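Local coordinates for protein aldose 1-epimerase (Caenorhabditis elegans, PDB 1LUR) that probably interconverts the alpha and beta anomers of aldose sugars such as galactose, as an aldose 1-epimerase (mutarotase) homologue of the GalM family, at residues A[180-191]-A[254-262]. Residues are numbered along the deposited sequence; the frame is centred on the assembly and turned at random.
Sequences SDTVAEHFLEME and TYLRFWSEK
Phe187 and Trp259 face each other as a hydrogen-bonded antiparallel pair, and their two ring planes are 14° apart with a large lateral offset. What sits over a face of the indole instead is the CB of Phe187, in a contact modelled too tightly for its exact distance to be trusted. In Trp259 a chi1 of 70° tucks CG in between the two main-chain branches and turns the indole toward strand 187-190, the edge of its six-membered ring beside Glu189 CB. Farther out on the Phe187 ring, CE1 comes to 3.4 Å from Glu261 OE1.

Further along the same face, Arg257 lies among two carboxylates in a salt-bridge network. Its NH1 gives a weak hydrogen bond within a salt bridge to Glu191 OE2, 3.1 Å away and bent to 134°, the carboxylate standing almost perpendicular to the guanidinium. Glu189 OE2 hangs over one guanidinium face, a long, purely electrostatic pairing, while Thr254 CG2 packs on the opposite face.

The other face is apolar. Leu188 CD1 wedges between Phe258 CD1, at 3.6 Å, and Leu256 CG, and the selenomethionine Met190 lays its CG against Leu256 CB. Beyond them the His186 ring, offset from Phe258, is sandwiched between Val183 CG1 and Ser260 CB; its NE2 accepts a weak hydrogen bond from Leu177 N. Asp178 binds the hydroxyls of both Ser180 and Ser260.

Five backbone hydrogen bonds fix the register, among them Phe187 N to Trp259 O at 2.9 Å. Strand 256-259 lies between 187-192 and 265-271 in a large antiparallel sheet, with a classic bulge at Tyr255 and Leu256 opposite Ile269. Leu188, Met190 and Leu256 pack against Leu278 of strand 275-279, joining this sheet to the second sheet of the galactose mutarotase-like beta-sandwich.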
loop_
_atom_site.group_PDB
_atom_site.type_symbol
_atom_site.label_atom_id
_atom_site.label_comp_id
_atom_site.label_asym_id
_atom_site.label_seq_id
_atom_site.Cartn_x
_atom_site.Cartn_y
_atom_site.Cartn_z
ATOM N N SER A 180 9.613 2.304 -17.830
ATOM C CA SER A 180 10.822 1.499 -17.987
ATOM C C SER A 180 10.554 0.054 -17.577
ATOM O O SER A 180 9.643 -0.218 -16.796
ATOM C CB SER A 180 11.963 2.062 -17.132
ATOM O OG SER A 180 12.422 3.310 -17.628
ATOM N N ASP A 181 11.346 -0.872 -18.105
ATOM C CA ASP A 181 11.175 -2.282 -17.777
ATOM C C ASP A 181 11.359 -2.509 -16.280
ATOM O O ASP A 181 10.799 -3.446 -15.711
ATOM C CB ASP A 181 12.179 -3.131 -18.558
ATOM C CG ASP A 181 11.894 -3.148 -20.042
ATOM O OD1 ASP A 181 11.949 -2.070 -20.673
ATOM O OD2 ASP A 181 11.609 -4.240 -20.580
ATOM N N THR A 182 12.150 -1.645 -15.649
ATOM C CA THR A 182 12.411 -1.740 -14.220
ATOM C C THR A 182 12.563 -0.336 -13.633
ATOM O O THR A 182 12.681 0.645 -14.374
ATOM C CB THR A 182 13.699 -2.542 -13.938
ATOM O OG1 THR A 182 14.839 -1.791 -14.369
ATOM C CG2 THR A 182 13.672 -3.875 -14.678
ATOM N N VAL A 183 12.558 -0.240 -12.306
ATOM C CA VAL A 183 12.695 1.045 -11.625
ATOM C C VAL A 183 14.073 1.196 -10.992
ATOM O O VAL A 183 14.258 1.994 -10.075
ATOM C CB VAL A 183 11.620 1.220 -10.514
ATOM C CG1 VAL A 183 10.227 1.248 -11.131
ATOM C CG2 VAL A 183 11.730 0.090 -9.498
ATOM N N ALA A 184 15.041 0.431 -11.484
ATOM C CA ALA A 184 16.396 0.494 -10.952
ATOM C C ALA A 184 16.976 1.902 -11.053
ATOM O O ALA A 184 17.708 2.348 -10.167
ATOM C CB ALA A 184 17.290 -0.487 -11.695
ATOM N N GLU A 185 16.635 2.603 -12.129
ATOM C CA GLU A 185 17.129 3.961 -12.343
ATOM C C GLU A 185 16.366 5.041 -11.578
ATOM O O GLU A 185 16.860 6.159 -11.419
ATOM C CB GLU A 185 17.130 4.279 -13.840
ATOM C CG GLU A 185 18.064 3.386 -14.650
ATOM C CD GLU A 185 19.526 3.582 -14.281
ATOM O OE1 GLU A 185 20.065 4.680 -14.544
ATOM O OE2 GLU A 185 20.134 2.643 -13.724
ATOM N N HIS A 186 15.166 4.717 -11.102
ATOM C CA HIS A 186 14.376 5.691 -10.357
ATOM C C HIS A 186 15.127 6.126 -9.106
ATOM O O HIS A 186 15.883 5.349 -8.521
ATOM C CB HIS A 186 13.034 5.094 -9.935
ATOM C CG HIS A 186 12.014 5.054 -11.025
ATOM N ND1 HIS A 186 12.199 4.352 -12.195
ATOM C CD2 HIS A 186 10.782 5.610 -11.109
ATOM C CE1 HIS A 186 11.124 4.474 -12.953
ATOM N NE2 HIS A 186 10.249 5.231 -12.317
ATOM N N PHE A 187 14.921 7.373 -8.701
ATOM C CA PHE A 187 15.579 7.894 -7.514
ATOM C C PHE A 187 14.583 7.837 -6.370
ATOM O O PHE A 187 13.382 8.033 -6.570
ATOM C CB PHE A 187 16.016 9.344 -7.718
ATOM C CG PHE A 187 17.281 9.498 -8.512
ATOM C CD1 PHE A 187 17.309 9.214 -9.873
ATOM C CD2 PHE A 187 18.445 9.941 -7.896
ATOM C CE1 PHE A 187 18.480 9.373 -10.609
ATOM C CE2 PHE A 187 19.620 10.104 -8.622
ATOM C CZ PHE A 187 19.635 9.820 -9.982
ATOM N N LEU A 188 15.081 7.568 -5.171
ATOM C CA LEU A 188 14.219 7.492 -4.005
ATOM C C LEU A 188 14.896 8.151 -2.819
ATOM O O LEU A 188 16.088 7.949 -2.577
ATOM C CB LEU A 188 13.900 6.029 -3.676
ATOM C CG LEU A 188 12.892 5.750 -2.557
ATOM C CD1 LEU A 188 11.531 6.345 -2.911
ATOM C CD2 LEU A 188 12.774 4.242 -2.354
ATOM N N GLU A 189 14.134 8.954 -2.089
ATOM C CA GLU A 189 14.649 9.649 -0.919
ATOM C C GLU A 189 13.619 9.517 0.194
ATOM O O GLU A 189 12.449 9.859 0.013
ATOM C CB GLU A 189 14.901 11.125 -1.238
ATOM C CG GLU A 189 15.391 11.933 -0.052
ATOM C CD GLU A 189 16.184 13.156 -0.472
ATOM O OE1 GLU A 189 17.296 12.985 -1.017
ATOM O OE2 GLU A 189 15.697 14.286 -0.262
HETATM N N MSE A 190 14.058 9.017 1.345
HETATM C CA MSE A 190 13.163 8.838 2.481
HETATM C C MSE A 190 13.714 9.312 3.809
HETATM O O MSE A 190 14.903 9.176 4.093
HETATM C CB MSE A 190 12.803 7.362 2.634
HETATM C CG MSE A 190 11.434 6.974 2.136
HETATM SE SE MSE A 190 10.869 5.338 3.013
HETATM C CE MSE A 190 10.001 6.109 4.558
ATOM N N GLU A 191 12.831 9.858 4.633
ATOM C CA GLU A 191 13.227 10.339 5.941
ATOM C C GLU A 191 13.051 9.134 6.867
ATOM O O GLU A 191 12.115 9.079 7.666
ATOM C CB GLU A 191 12.317 11.481 6.389
ATOM C CG GLU A 191 12.232 12.638 5.406
ATOM C CD GLU A 191 13.594 13.148 4.989
ATOM O OE1 GLU A 191 14.447 13.354 5.880
ATOM O OE2 GLU A 191 13.809 13.348 3.772
ATOM N N THR A 254 6.957 16.126 3.902
ATOM C CA THR A 254 7.175 15.009 2.991
ATOM C C THR A 254 8.128 14.004 3.630
ATOM O O THR A 254 9.166 14.384 4.173
ATOM C CB THR A 254 7.785 15.490 1.663
ATOM O OG1 THR A 254 6.879 16.402 1.030
ATOM C CG2 THR A 254 8.050 14.312 0.732
ATOM N N TYR A 255 7.777 12.724 3.562
ATOM C CA TYR A 255 8.614 11.676 4.140
ATOM C C TYR A 255 9.263 10.828 3.066
ATOM O O TYR A 255 10.258 10.147 3.316
ATOM C CB TYR A 255 7.784 10.775 5.048
ATOM C CG TYR A 255 7.146 11.502 6.196
ATOM C CD1 TYR A 255 7.892 12.369 6.996
ATOM C CD2 TYR A 255 5.799 11.318 6.497
ATOM C CE1 TYR A 255 7.312 13.035 8.069
ATOM C CE2 TYR A 255 5.210 11.979 7.567
ATOM C CZ TYR A 255 5.972 12.836 8.348
ATOM O OH TYR A 255 5.388 13.497 9.407
ATOM N N LEU A 256 8.692 10.869 1.868
ATOM C CA LEU A 256 9.214 10.101 0.752
ATOM C C LEU A 256 9.044 10.827 -0.575
ATOM O O LEU A 256 8.004 11.432 -0.836
ATOM C CB LEU A 256 8.520 8.737 0.693
ATOM C CG LEU A 256 8.783 7.836 -0.517
ATOM C CD1 LEU A 256 8.454 6.395 -0.158
ATOM C CD2 LEU A 256 7.942 8.288 -1.703
ATOM N N ARG A 257 10.080 10.754 -1.403
ATOM C CA ARG A 257 10.093 11.383 -2.721
ATOM C C ARG A 257 10.599 10.315 -3.686
ATOM O O ARG A 257 11.683 9.762 -3.499
ATOM C CB ARG A 257 11.029 12.596 -2.716
ATOM C CG ARG A 257 10.753 13.565 -1.566
ATOM C CD ARG A 257 11.864 14.599 -1.409
ATOM N NE ARG A 257 11.757 15.347 -0.154
ATOM C CZ ARG A 257 11.904 14.811 1.057
ATOM N NH1 ARG A 257 12.166 13.515 1.189
ATOM N NH2 ARG A 257 11.788 15.569 2.141
ATOM N N PHE A 258 9.802 10.023 -4.707
ATOM C CA PHE A 258 10.133 9.019 -5.714
ATOM C C PHE A 258 10.017 9.707 -7.073
ATOM O O PHE A 258 8.985 10.301 -7.386
ATOM C CB PHE A 258 9.127 7.865 -5.593
ATOM C CG PHE A 258 9.437 6.666 -6.448
ATOM C CD1 PHE A 258 10.706 6.091 -6.443
ATOM C CD2 PHE A 258 8.437 6.069 -7.208
ATOM C CE1 PHE A 258 10.968 4.936 -7.184
ATOM C CE2 PHE A 258 8.688 4.916 -7.951
ATOM C CZ PHE A 258 9.959 4.347 -7.938
ATOM N N TRP A 259 11.067 9.639 -7.885
ATOM C CA TRP A 259 11.009 10.286 -9.191
ATOM C C TRP A 259 11.866 9.638 -10.268
ATOM O O TRP A 259 12.719 8.792 -9.987
ATOM C CB TRP A 259 11.394 11.764 -9.043
ATOM C CG TRP A 259 12.845 11.995 -8.720
ATOM C CD1 TRP A 259 13.868 12.172 -9.613
ATOM C CD2 TRP A 259 13.438 12.061 -7.417
ATOM N NE1 TRP A 259 15.057 12.346 -8.946
ATOM C CE2 TRP A 259 14.822 12.282 -7.597
ATOM C CE3 TRP A 259 12.935 11.953 -6.114
ATOM C CZ2 TRP A 259 15.709 12.398 -6.520
ATOM C CZ3 TRP A 259 13.820 12.069 -5.043
ATOM C CH2 TRP A 259 15.191 12.290 -5.255
ATOM N N SER A 260 11.623 10.057 -11.505
ATOM C CA SER A 260 12.342 9.557 -12.671
ATOM C C SER A 260 12.860 10.724 -13.512
ATOM O O SER A 260 12.069 11.506 -14.043
ATOM C CB SER A 260 11.407 8.697 -13.524
ATOM O OG SER A 260 11.899 8.569 -14.847
ATOM N N GLU A 261 14.181 10.847 -13.628
ATOM C CA GLU A 261 14.759 11.933 -14.417
ATOM C C GLU A 261 14.307 11.764 -15.858
ATOM O O GLU A 261 14.209 12.735 -16.611
ATOM C CB GLU A 261 16.289 11.912 -14.338
ATOM C CG GLU A 261 16.836 12.192 -12.944
ATOM C CD GLU A 261 18.350 12.101 -12.873
ATOM O OE1 GLU A 261 18.917 11.142 -13.439
ATOM O OE2 GLU A 261 18.972 12.978 -12.234
ATOM N N LYS A 262 14.017 10.522 -16.232
ATOM C CA LYS A 262 13.572 10.220 -17.583
ATOM C C LYS A 262 12.268 10.939 -17.914
ATOM O O LYS A 262 12.258 11.854 -18.732
ATOM C CB LYS A 262 13.400 8.710 -17.757
ATOM C CG LYS A 262 12.932 8.290 -19.144
ATOM C CD LYS A 262 12.831 6.772 -19.252
ATOM C CE LYS A 262 12.300 6.342 -20.615
ATOM N NZ LYS A 262 12.198 4.857 -20.734
#